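Lysyl oxidase (Pichia pastoris, PDB 1W7C) probably oxidises primary amines, including peptidyl lysine side chains, to aldehydes with a copper ion and a topaquinone cofactor. Local coordinates at residues V491-V496 against W647-L652. Sequence-based numbering, arbitrary orientation. Where two conformers were deposited one is given.
Sequences VLNYKV and WVNLGL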
loop_
_atom_site.group_PDB
_atom_site.type_symbol
_atom_site.label_atom_id
_atom_site.label_comp_id
_atom_site.label_asym_id
_atom_site.label_seq_id
_atom_site.Cartn_x
_atom_site.Cartn_y
_atom_site.Cartn_z
ATOM N N VAL A 491 -1.487 7.538 -15.595
ATOM C CA VAL A 491 -2.443 6.438 -15.551
ATOM C C VAL A 491 -1.890 5.282 -16.372
ATOM O O VAL A 491 -1.335 5.501 -17.463
ATOM C CB VAL A 491 -3.878 6.803 -16.002
ATOM C CG1 VAL A 491 -4.875 5.775 -15.458
ATOM C CG2 VAL A 491 -4.267 8.202 -15.573
ATOM N N LEU A 492 -1.989 4.077 -15.850
ATOM C CA LEU A 492 -1.410 2.853 -16.442
ATOM C C LEU A 492 -2.557 1.848 -16.563
ATOM O O LEU A 492 -3.307 1.677 -15.608
ATOM C CB LEU A 492 -0.311 2.226 -15.553
ATOM C CG LEU A 492 0.977 2.973 -15.392
ATOM C CD1 LEU A 492 0.854 4.037 -14.330
ATOM C CD2 LEU A 492 2.119 2.006 -15.049
ATOM N N ASN A 493 -2.647 1.156 -17.693
ATOM C CA ASN A 493 -3.652 0.124 -17.944
ATOM C C ASN A 493 -2.979 -1.234 -17.977
ATOM O O ASN A 493 -1.985 -1.414 -18.677
ATOM C CB ASN A 493 -4.356 0.366 -19.278
ATOM C CG ASN A 493 -5.517 -0.548 -19.498
ATOM O OD1 ASN A 493 -5.489 -1.379 -20.410
ATOM N ND2 ASN A 493 -6.594 -0.377 -18.706
ATOM N N TYR A 494 -3.559 -2.186 -17.242
ATOM C CA TYR A 494 -3.131 -3.575 -17.283
ATOM C C TYR A 494 -4.259 -4.469 -17.799
ATOM O O TYR A 494 -5.382 -4.424 -17.332
ATOM C CB TYR A 494 -2.750 -4.048 -15.887
ATOM C CG TYR A 494 -1.507 -3.396 -15.296
ATOM C CD1 TYR A 494 -1.603 -2.151 -14.690
ATOM C CD2 TYR A 494 -0.280 -4.012 -15.328
ATOM C CE1 TYR A 494 -0.471 -1.540 -14.161
ATOM C CE2 TYR A 494 0.827 -3.432 -14.804
ATOM C CZ TYR A 494 0.724 -2.189 -14.208
ATOM O OH TYR A 494 1.838 -1.607 -13.636
ATOM N N LYS A 495 -3.920 -5.327 -18.753
ATOM C CA LYS A 495 -4.814 -6.385 -19.205
ATOM C C LYS A 495 -4.630 -7.573 -18.271
ATOM O O LYS A 495 -3.528 -8.141 -18.196
ATOM C CB LYS A 495 -4.493 -6.774 -20.638
ATOM C CG LYS A 495 -5.469 -7.744 -21.247
ATOM C CD LYS A 495 -4.980 -8.172 -22.629
ATOM C CE LYS A 495 -5.989 -9.067 -23.371
ATOM N NZ LYS A 495 -5.364 -9.553 -24.652
ATOM N N VAL A 496 -5.671 -7.918 -17.520
ATOM C CA VAL A 496 -5.614 -8.971 -16.525
ATOM C C VAL A 496 -6.628 -10.030 -16.945
ATOM O O VAL A 496 -7.819 -9.975 -16.588
ATOM C CB VAL A 496 -5.941 -8.415 -15.102
ATOM C CG1 VAL A 496 -5.788 -9.489 -14.052
ATOM C CG2 VAL A 496 -5.067 -7.213 -14.736
ATOM N N TRP A 647 -9.557 -5.024 -17.270
ATOM C CA TRP A 647 -8.585 -3.995 -17.684
ATOM C C TRP A 647 -8.524 -3.055 -16.473
ATOM O O TRP A 647 -9.487 -2.313 -16.213
ATOM C CB TRP A 647 -9.104 -3.266 -18.953
ATOM C CG TRP A 647 -9.417 -4.177 -20.108
ATOM C CD1 TRP A 647 -10.594 -4.779 -20.309
ATOM C CD2 TRP A 647 -8.578 -4.535 -21.236
ATOM N NE1 TRP A 647 -10.541 -5.550 -21.443
ATOM C CE2 TRP A 647 -9.318 -5.416 -22.037
ATOM C CE3 TRP A 647 -7.262 -4.248 -21.605
ATOM C CZ2 TRP A 647 -8.827 -5.959 -23.225
ATOM C CZ3 TRP A 647 -6.759 -4.781 -22.787
ATOM C CH2 TRP A 647 -7.539 -5.651 -23.584
ATOM N N VAL A 648 -7.411 -3.156 -15.730
ATOM C CA VAL A 648 -7.268 -2.568 -14.425
ATOM C C VAL A 648 -6.307 -1.407 -14.483
ATOM O O VAL A 648 -5.214 -1.533 -15.011
ATOM C CB VAL A 648 -6.772 -3.602 -13.384
ATOM C CG1 VAL A 648 -6.696 -2.956 -12.048
ATOM C CG2 VAL A 648 -7.688 -4.822 -13.370
ATOM N N ASN A 649 -6.720 -0.246 -13.970
ATOM C CA ASN A 649 -5.888 0.932 -13.970
ATOM C C ASN A 649 -5.242 1.246 -12.627
ATOM O O ASN A 649 -5.840 1.061 -11.557
ATOM C CB ASN A 649 -6.687 2.157 -14.421
ATOM C CG ASN A 649 -7.169 2.021 -15.824
ATOM O OD1 ASN A 649 -6.474 1.433 -16.671
ATOM N ND2 ASN A 649 -8.368 2.546 -16.094
ATOM N N LEU A 650 -4.014 1.746 -12.717
ATOM C CA LEU A 650 -3.279 2.352 -11.600
ATOM C C LEU A 650 -2.944 3.761 -11.988
ATOM O O LEU A 650 -2.684 4.055 -13.147
ATOM C CB LEU A 650 -2.000 1.555 -11.343
ATOM C CG LEU A 650 -2.170 0.150 -10.772
ATOM C CD1 LEU A 650 -0.849 -0.489 -10.517
ATOM C CD2 LEU A 650 -3.009 0.173 -9.514
ATOM N N GLY A 651 -2.857 4.647 -11.021
ATOM C CA GLY A 651 -2.596 6.025 -11.358
ATOM C C GLY A 651 -2.112 6.857 -10.211
ATOM O O GLY A 651 -2.123 6.412 -9.063
ATOM N N LEU A 652 -1.713 8.078 -10.533
ATOM C CA LEU A 652 -1.250 9.077 -9.574
ATOM C C LEU A 652 -1.656 10.449 -10.080
ATOM O O LEU A 652 -1.385 10.784 -11.241
ATOM C CB LEU A 652 0.279 9.056 -9.478
ATOM C CG LEU A 652 0.963 7.716 -9.161
ATOM C CD1 LEU A 652 2.463 7.729 -9.477
ATOM C CD2 LEU A 652 0.799 7.279 -7.693
#
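Asn-493 carries its CG anti to the backbone N (chi1 -172°), whereas Asn-649 has its CG anti to the carbonyl carbon, beside the backbone N; from this non-hydrogen-bonded antiparallel pair the two amide ends converge on one face of the sheet. Asn-493 ND2 then donates to Asn-649 OD1 at 2.7 Å, almost straight at 177°, with the acceptor in the donor's amide plane although the amide planes stand 56° apart. The other polar atom of each amide is also held: Asn-493 OD1 is hydrogen-bonded to Ser-614 OG, and Asn-649 ND2 to the carbonyl oxygens of Trp-597 and Ser-600. On the same face the extended Lys-495 chain runs alongside the Trp-647 indole, laying CG 3.9 Å from the centroid of the six-membered ring in a CH-pi contact; its NZ continues to a salt bridge with Glu-334, and Trp-647 NE1 bonds to Thr-605. Strands 488-498 and 642-654 are antiparallel neighbours in the beta-sandwich of the copper amine oxidase enzyme domain, and they also carry copper ligands, His-488 and His-490 on the first and His-654 on the second. Backbone pairing is regular: Leu-492 N donates to Leu-650 O at 2.8 Å, Leu-650 N donates back to Leu-492 O, and Tyr-494 forms a matching pair of bonds with Val-648. On the opposite face, with Leu-492, Tyr-494, Val-648 and Leu-650, the side-chain contacts between the two strands are apolar. Tyr-494 CE1 lies 3.8 Å from Leu-650 CD1, Val-496 CG2 reaches Val-648 CG2 at the same separation, and strands 452-458 and 670-678 pack over this side through Val-454, Val-456, Ala-671 and Phe-673.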